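Local coordinates for 39 kDa initiator binding protein (Trichomonas vaginalis, PDB 1PP7), which binds the initiator element (Inr) of the core promoter, such as that of the ferredoxin gene, through an N-terminal DNA-binding domain and probably helps to direct transcription initiation, at a contact of chain A with DNA. Residues are numbered along the deposited sequence; one frame, centred on the assembly and turned at random.

The chain is the initiator-binding domain, a winged-helix fold whose recognition helix 80-89 lies in the major groove. Sites 1 and 2 share Lys69, of helix 69-76, and Asn84, and the centres of their C-alpha atoms are about 7 Å apart. Both hold DNA chain B. Site 1 adds strands 93-95 and 97-99, probably of the wing. Site 2 follows helix 80-89 further along chain B. The C-alpha centres of sites 2 and 3 are about 8 Å apart. Those of sites 1 and 3 are about 14 Å apart. Thr82 and Asn86 meet chain C while Asn84, Val85 and Arg88 meet chain B, so helix 80-89 contacts both DNA chains.

Site 1: a contact of chain A with DNA. Residues 69, 84, 94, 98, 103. With nucleotides of chain B.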
# COMPACT_ATOMS: atom_id res chain seq x y z
N LYS A 69 -2.04 8.32 -1.65
CA LYS A 69 -0.85 8.22 -0.79
C LYS A 69 -1.06 8.80 0.60
O LYS A 69 -0.61 8.24 1.59
CB LYS A 69 0.36 8.86 -1.47
CG LYS A 69 0.66 8.16 -2.74
CD LYS A 69 1.96 8.57 -3.31
CE LYS A 69 1.82 9.89 -4.05
NZ LYS A 69 3.18 10.47 -4.25
N ASN A 84 6.72 8.42 -0.61
CA ASN A 84 7.24 8.76 -1.93
C ASN A 84 8.65 8.25 -2.06
O ASN A 84 9.02 7.69 -3.09
CB ASN A 84 7.32 10.26 -2.21
CG ASN A 84 5.96 10.99 -2.15
OD1 ASN A 84 4.91 10.43 -2.52
ND2 ASN A 84 5.99 12.28 -1.73
N GLN A 94 5.05 5.46 -11.48
CA GLN A 94 3.84 6.23 -11.49
C GLN A 94 3.29 6.36 -12.92
O GLN A 94 4.01 6.75 -13.86
CB GLN A 94 4.09 7.62 -10.91
CG GLN A 94 2.78 8.32 -10.66
CD GLN A 94 2.93 9.56 -9.87
OE1 GLN A 94 3.92 9.73 -9.18
NE2 GLN A 94 1.93 10.44 -9.94
N ASP A 98 -1.43 13.26 -9.63
CA ASP A 98 -2.41 13.31 -8.57
C ASP A 98 -3.69 13.98 -9.09
O ASP A 98 -3.65 15.03 -9.74
CB ASP A 98 -1.81 14.07 -7.38
CG ASP A 98 -2.84 14.42 -6.30
OD1 ASP A 98 -3.83 15.12 -6.62
OD2 ASP A 98 -2.65 14.01 -5.13
N THR A 103 -3.57 8.46 -7.26
CA THR A 103 -2.40 8.31 -8.06
C THR A 103 -2.44 6.84 -8.54
O THR A 103 -3.12 6.02 -7.92
CB THR A 103 -1.21 8.83 -7.15
OG1 THR A 103 -0.33 9.63 -7.95
CG2 THR A 103 -0.54 7.80 -6.38
P DA B 2 -0.83 18.97 -3.03
OP1 DA B 2 -2.22 19.42 -3.31
OP2 DA B 2 -0.39 18.71 -1.64
O5' DA B 2 -0.56 17.60 -3.81
C5' DA B 2 -0.72 17.54 -5.22
C4' DA B 2 0.54 17.04 -5.89
O4' DA B 2 1.65 17.97 -5.76
C3' DA B 2 1.05 15.69 -5.41
O3' DA B 2 1.47 14.93 -6.56
C2' DA B 2 2.22 16.07 -4.51
C1' DA B 2 2.78 17.30 -5.22
N9 DA B 2 3.44 18.23 -4.33
C8 DA B 2 3.08 18.64 -3.08
N7 DA B 2 3.83 19.61 -2.61
C5 DA B 2 4.75 19.83 -3.63
C6 DA B 2 5.76 20.76 -3.81
N6 DA B 2 6.00 21.75 -2.96
N1 DA B 2 6.53 20.67 -4.91
C2 DA B 2 6.24 19.72 -5.81
N3 DA B 2 5.28 18.82 -5.78
C4 DA B 2 4.56 18.94 -4.66
P DA B 3 1.99 13.42 -6.40
OP1 DA B 3 1.65 12.75 -7.70
OP2 DA B 3 1.56 12.83 -5.11
O5' DA B 3 3.56 13.58 -6.32
C5' DA B 3 4.31 13.78 -7.51
C4' DA B 3 5.76 13.99 -7.16
O4' DA B 3 5.94 15.18 -6.35
C3' DA B 3 6.45 12.86 -6.38
O3' DA B 3 7.74 12.84 -6.93
C2' DA B 3 6.56 13.44 -4.98
C1' DA B 3 6.87 14.87 -5.33
N9 DA B 3 6.78 15.87 -4.26
C8 DA B 3 5.90 15.95 -3.20
N7 DA B 3 6.14 16.97 -2.39
C5 DA B 3 7.24 17.59 -2.95
C6 DA B 3 8.00 18.72 -2.56
N6 DA B 3 7.74 19.45 -1.46
N1 DA B 3 9.06 19.07 -3.33
C2 DA B 3 9.32 18.33 -4.44
N3 DA B 3 8.68 17.25 -4.92
C4 DA B 3 7.64 16.93 -4.12
P DG B 4 8.69 11.58 -6.78
OP1 DG B 4 8.53 10.78 -8.04
OP2 DG B 4 8.56 10.92 -5.46
O5' DG B 4 10.10 12.29 -6.84
C5' DG B 4 10.33 13.29 -7.83
C4' DG B 4 11.54 14.11 -7.48
O4' DG B 4 11.22 15.04 -6.41
C3' DG B 4 12.72 13.28 -6.98
O3' DG B 4 13.91 13.84 -7.54
C2' DG B 4 12.61 13.42 -5.46
C1' DG B 4 12.06 14.83 -5.30
N9 DG B 4 11.31 15.15 -4.09
C8 DG B 4 10.19 14.51 -3.56
N7 DG B 4 9.75 15.07 -2.45
C5 DG B 4 10.62 16.14 -2.24
C6 DG B 4 10.67 17.11 -1.19
O6 DG B 4 9.90 17.24 -0.24
N1 DG B 4 11.75 17.99 -1.36
C2 DG B 4 12.66 17.95 -2.41
N2 DG B 4 13.64 18.88 -2.42
N3 DG B 4 12.61 17.05 -3.38
C4 DG B 4 11.59 16.19 -3.24
O HOH W 1 -0.64 12.15 -4.38
O HOH W 2 7.60 14.22 -0.76
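The side-chain amide of Asn84 lies with one face against the sugar of DA3 of chain B, whose deoxyribose C2' is 3.5 Å from Asn84 ND2. Asn84 sits on helix 80-89, the recognition helix of this winged-helix initiator-binding domain. With CG anti to the carbonyl carbon (chi1 -60°), the amide reaches past the sugar towards the bases. Asn84 ND2 holds water 2 at 2.7 Å, and that water is 2.9 Å from N7 of DG4 of chain B, on the Hoogsteen edge in the major groove. The water thus links Asn84 to a purine N7, an acceptor that guanine shares with adenine. The other end of the amide, OD1, faces Lys69 NZ, which comes in tilted from the carbonyl plane. If real, this contact, doubtfully short as modelled, would favour the amide orientation with OD1 toward Lys69.

Lys69 bends at its third torsion and also forms a salt bridge from NZ to the phosphate oxygen OP2 of DA3, 3.0 Å away. The hydrogen-bond geometry of that pair is weak. The second flat group, the amide of Gln94 in strand 93-95, approaches the same phosphate. Gln94 NE2 donates to OP1 of DA3 at 3.2 Å, 158° at the hydrogen, with the oxygen a little out of the amide plane. Asp98, in strand 97-99, packs its CB 3.5 Å from O3' of DA2 of chain B. Asp98 OD2, a carboxylate oxygen, meets water 1 at 2.8 Å. That water lies between OD2 and OP2 of DA3, though its distance to the phosphate is doubtfully short.

Site 2: a contact of chain A with DNA. Residues 69, 84-85, 88. With nucleotides of chain B.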
# COMPACT_ATOMS: atom_id res chain seq x y z
N LYS A 69 -2.04 8.32 -1.65
CA LYS A 69 -0.85 8.22 -0.79
C LYS A 69 -1.06 8.80 0.60
O LYS A 69 -0.61 8.24 1.59
CB LYS A 69 0.36 8.86 -1.47
CG LYS A 69 0.66 8.16 -2.74
CD LYS A 69 1.96 8.57 -3.31
CE LYS A 69 1.82 9.89 -4.05
NZ LYS A 69 3.18 10.47 -4.25
N ASN A 84 6.72 8.42 -0.61
CA ASN A 84 7.24 8.76 -1.93
C ASN A 84 8.65 8.25 -2.06
O ASN A 84 9.02 7.69 -3.09
CB ASN A 84 7.32 10.26 -2.21
CG ASN A 84 5.96 10.99 -2.15
OD1 ASN A 84 4.91 10.43 -2.52
ND2 ASN A 84 5.99 12.28 -1.73
N VAL A 85 9.48 8.46 -1.04
CA VAL A 85 10.84 8.01 -1.12
C VAL A 85 10.88 6.45 -1.36
O VAL A 85 11.65 5.95 -2.20
CB VAL A 85 11.62 8.44 0.16
CG1 VAL A 85 12.83 7.58 0.37
CG2 VAL A 85 12.08 9.91 0.02
N ARG A 88 9.77 5.54 -5.00
CA ARG A 88 10.91 5.93 -5.80
C ARG A 88 12.04 4.89 -5.73
O ARG A 88 12.39 4.28 -6.75
CB ARG A 88 11.42 7.33 -5.36
CG ARG A 88 12.97 7.62 -5.50
CD ARG A 88 13.23 8.76 -6.47
NE ARG A 88 11.99 9.04 -7.19
CZ ARG A 88 11.89 9.71 -8.35
NH1 ARG A 88 12.99 10.19 -8.96
NH2 ARG A 88 10.67 9.90 -8.89
P DA B 3 1.99 13.42 -6.40
OP1 DA B 3 1.65 12.75 -7.70
OP2 DA B 3 1.56 12.83 -5.11
O5' DA B 3 3.56 13.58 -6.32
C5' DA B 3 4.31 13.78 -7.51
C4' DA B 3 5.76 13.99 -7.16
O4' DA B 3 5.94 15.18 -6.35
C3' DA B 3 6.45 12.86 -6.38
O3' DA B 3 7.74 12.84 -6.93
C2' DA B 3 6.56 13.44 -4.98
C1' DA B 3 6.87 14.87 -5.33
N9 DA B 3 6.78 15.87 -4.26
C8 DA B 3 5.90 15.95 -3.20
N7 DA B 3 6.14 16.97 -2.39
C5 DA B 3 7.24 17.59 -2.95
C6 DA B 3 8.00 18.72 -2.56
N6 DA B 3 7.74 19.45 -1.46
N1 DA B 3 9.06 19.07 -3.33
C2 DA B 3 9.32 18.33 -4.44
N3 DA B 3 8.68 17.25 -4.92
C4 DA B 3 7.64 16.93 -4.12
P DG B 4 8.69 11.58 -6.78
OP1 DG B 4 8.53 10.78 -8.04
OP2 DG B 4 8.56 10.92 -5.46
O5' DG B 4 10.10 12.29 -6.84
C5' DG B 4 10.33 13.29 -7.83
C4' DG B 4 11.54 14.11 -7.48
O4' DG B 4 11.22 15.04 -6.41
C3' DG B 4 12.72 13.28 -6.98
O3' DG B 4 13.91 13.84 -7.54
C2' DG B 4 12.61 13.42 -5.46
C1' DG B 4 12.06 14.83 -5.30
N9 DG B 4 11.31 15.15 -4.09
C8 DG B 4 10.19 14.51 -3.56
N7 DG B 4 9.75 15.07 -2.45
C5 DG B 4 10.62 16.14 -2.24
C6 DG B 4 10.67 17.11 -1.19
O6 DG B 4 9.90 17.24 -0.24
N1 DG B 4 11.75 17.99 -1.36
C2 DG B 4 12.66 17.95 -2.41
N2 DG B 4 13.64 18.88 -2.42
N3 DG B 4 12.61 17.05 -3.38
C4 DG B 4 11.59 16.19 -3.24
P DT B 5 15.33 13.10 -7.34
OP1 DT B 5 16.08 13.17 -8.63
OP2 DT B 5 15.13 11.79 -6.66
O5' DT B 5 16.05 14.06 -6.31
C5' DT B 5 16.07 15.46 -6.54
C4' DT B 5 16.86 16.16 -5.45
O4' DT B 5 16.02 16.44 -4.29
C3' DT B 5 18.11 15.42 -4.94
O3' DT B 5 19.24 16.31 -4.93
C2' DT B 5 17.75 14.99 -3.52
C1' DT B 5 16.71 16.04 -3.10
N1 DT B 5 15.69 15.61 -2.12
C2 DT B 5 15.54 16.39 -1.01
O2 DT B 5 16.26 17.35 -0.78
N3 DT B 5 14.50 16.01 -0.18
C4 DT B 5 13.61 14.96 -0.38
O4 DT B 5 12.68 14.79 0.40
C5 DT B 5 13.88 14.15 -1.55
C7 DT B 5 13.02 12.95 -1.83
C6 DT B 5 14.89 14.51 -2.35
O HOH W 3 7.60 14.22 -0.76
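Arg88 NH2 donates to the phosphate oxygen OP1 of DG4 of chain B at 2.5 Å, a short salt bridge. The bond is strongly bent, 116° at the hydrogen, and the oxygen stands 34° out of the guanidinium plane. The phosphate thus meets the group obliquely. One guanidinium face has O5' of DG4 above it, offset toward the rim. The other terminal nitrogen, Arg88 NH1, forms a longer salt bridge with OP2 of DT5, 3.5 Å away, and this oxygen lies on the same side of the guanidinium plane as O5' of DG4. Arg88 CD lies 3.6 Å from OP2 of DT5. Arg88 therefore spans two successive phosphates of chain B. It gets there by bending at its second and third torsions, and the third is nearly eclipsed (chi3 -12°).

Val85, one turn earlier on helix 80-89, faces the base. Val85 CG2, beside the backbone N, touches the thymine methyl C7 of DT5 at 3.7 Å, an apolar contact in the major groove. Asn84 adds its CB, 3.5 Å from OP2 of DG4, besides its water-mediated contact with that guanine. Together these groups hold the recognition helix against chain B and probably help it to sense the thymine methyl of the initiator.

Site 3: a contact of chain A with DNA. Residues 26, 78-79, 82, 86. With nucleotides of chain C.
Asn86 keeps CG anti to the carbonyl carbon (chi1 -72°) and turns its amide toward the backbone of DC6 and DT7 of chain C. Asn86 ND2 then donates to the phosphate oxygen OP2 of DT7 at 2.9 Å. The bond is fairly straight, 156° at the hydrogen, and the oxygen lies in the amide plane. Asn86 OD1 faces the sugar of DC6, with C5' of DC6 3.3 Å away.

The next phosphate is met by the start of the recognition helix. The backbone N of Lys79, just before helix 80-89, donates to OP2 of DT8 of chain C at 2.8 Å. The N-terminal end of the helix may add a favourable field there. Ile78 lies alongside, its branch methyl CG2 packed 3.6 Å from OP2 of DT7.

Thr82, a turn before Asn86, faces the groove. Thr82 CB meets the thymine methyl C7 of DT8 at 3.5 Å and C2' of DT7 at 3.6 Å. The placing of its CG2 methyl against the DT8 phosphate is doubtful.

Ser26 comes from a loop at the far end of the patch. Its OG makes a weak bond to O3' of DC6. A second link runs through water 4, which Ser26 OG holds at 2.7 Å and which also contacts OP1 of DT7.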
# COMPACT_ATOMS: atom_id res chain seq x y z
N SER A 26 11.40 -2.79 9.17
CA SER A 26 11.90 -3.34 7.90
C SER A 26 13.32 -3.87 8.06
O SER A 26 14.25 -3.09 8.28
CB SER A 26 11.91 -2.25 6.84
OG SER A 26 10.80 -1.40 7.00
N ILE A 78 3.86 6.03 8.19
CA ILE A 78 5.03 6.74 7.69
C ILE A 78 4.59 8.05 7.11
O ILE A 78 3.47 8.18 6.63
CB ILE A 78 5.83 5.88 6.62
CG1 ILE A 78 4.95 5.63 5.38
CG2 ILE A 78 6.30 4.54 7.30
CD1 ILE A 78 5.46 4.59 4.38
N LYS A 79 5.46 9.05 7.19
CA LYS A 79 5.13 10.36 6.62
C LYS A 79 4.88 10.24 5.09
O LYS A 79 5.42 9.33 4.45
CB LYS A 79 6.29 11.34 6.83
CG LYS A 79 6.88 11.39 8.21
CD LYS A 79 6.22 12.46 9.04
CE LYS A 79 4.90 11.96 9.67
NZ LYS A 79 5.11 11.09 10.89
N THR A 82 8.09 9.89 3.26
CA THR A 82 8.82 8.66 3.18
C THR A 82 8.07 7.69 2.26
O THR A 82 8.69 6.86 1.60
CB THR A 82 9.19 8.17 4.61
OG1 THR A 82 9.20 6.73 4.69
CG2 THR A 82 8.28 8.77 5.59
N ASN A 86 10.05 5.69 -0.62
CA ASN A 86 9.98 4.25 -0.78
C ASN A 86 9.49 3.81 -2.19
O ASN A 86 10.03 2.81 -2.76
CB ASN A 86 9.07 3.62 0.28
CG ASN A 86 9.68 3.62 1.69
OD1 ASN A 86 10.91 3.86 1.89
ND2 ASN A 86 8.84 3.36 2.67
P DC C 6 12.60 -1.63 2.59
OP1 DC C 6 11.23 -1.74 3.19
OP2 DC C 6 13.00 -2.48 1.41
O5' DC C 6 12.92 -0.09 2.26
C5' DC C 6 12.20 1.00 2.88
C4' DC C 6 12.57 1.15 4.34
O4' DC C 6 13.99 1.39 4.46
C3' DC C 6 11.90 2.30 5.10
O3' DC C 6 11.22 1.85 6.26
C2' DC C 6 13.02 3.22 5.54
C1' DC C 6 14.24 2.32 5.51
N1 DC C 6 15.49 3.01 5.18
C2 DC C 6 16.07 3.85 6.13
O2 DC C 6 15.49 4.04 7.20
N3 DC C 6 17.25 4.43 5.86
C4 DC C 6 17.84 4.23 4.67
N4 DC C 6 19.00 4.82 4.45
C5 DC C 6 17.26 3.41 3.66
C6 DC C 6 16.09 2.83 3.96
P DT C 7 9.93 2.66 6.75
OP1 DT C 7 9.36 1.94 7.94
OP2 DT C 7 9.06 2.98 5.57
O5' DT C 7 10.53 4.04 7.25
C5' DT C 7 11.05 4.13 8.56
C4' DT C 7 11.45 5.55 8.87
O4' DT C 7 12.75 5.84 8.31
C3' DT C 7 10.49 6.62 8.37
O3' DT C 7 10.07 7.42 9.47
C2' DT C 7 11.33 7.41 7.38
C1' DT C 7 12.74 7.16 7.86
N1 DT C 7 13.80 7.30 6.85
C2 DT C 7 14.90 8.04 7.21
O2 DT C 7 15.00 8.56 8.31
N3 DT C 7 15.89 8.15 6.23
C4 DT C 7 15.84 7.60 4.94
O4 DT C 7 16.80 7.78 4.15
C5 DT C 7 14.62 6.84 4.64
C7 DT C 7 14.48 6.20 3.29
C6 DT C 7 13.68 6.73 5.59
P DT C 8 8.84 8.46 9.33
OP1 DT C 8 8.11 8.27 10.61
OP2 DT C 8 8.09 8.42 8.07
O5' DT C 8 9.69 9.79 9.33
C5' DT C 8 10.73 9.88 10.29
C4' DT C 8 11.48 11.16 10.14
O4' DT C 8 12.54 10.93 9.22
C3' DT C 8 10.69 12.34 9.61
O3' DT C 8 10.80 13.44 10.50
C2' DT C 8 11.38 12.68 8.30
C1' DT C 8 12.73 12.05 8.42
N1 DT C 8 13.34 11.59 7.16
C2 DT C 8 14.65 11.97 6.89
O2 DT C 8 15.33 12.58 7.67
N3 DT C 8 15.15 11.56 5.68
C4 DT C 8 14.51 10.76 4.75
O4 DT C 8 15.12 10.42 3.73
C5 DT C 8 13.14 10.36 5.11
C7 DT C 8 12.37 9.48 4.19
C6 DT C 8 12.64 10.81 6.27
O HOH W 4 11.37 0.44 8.93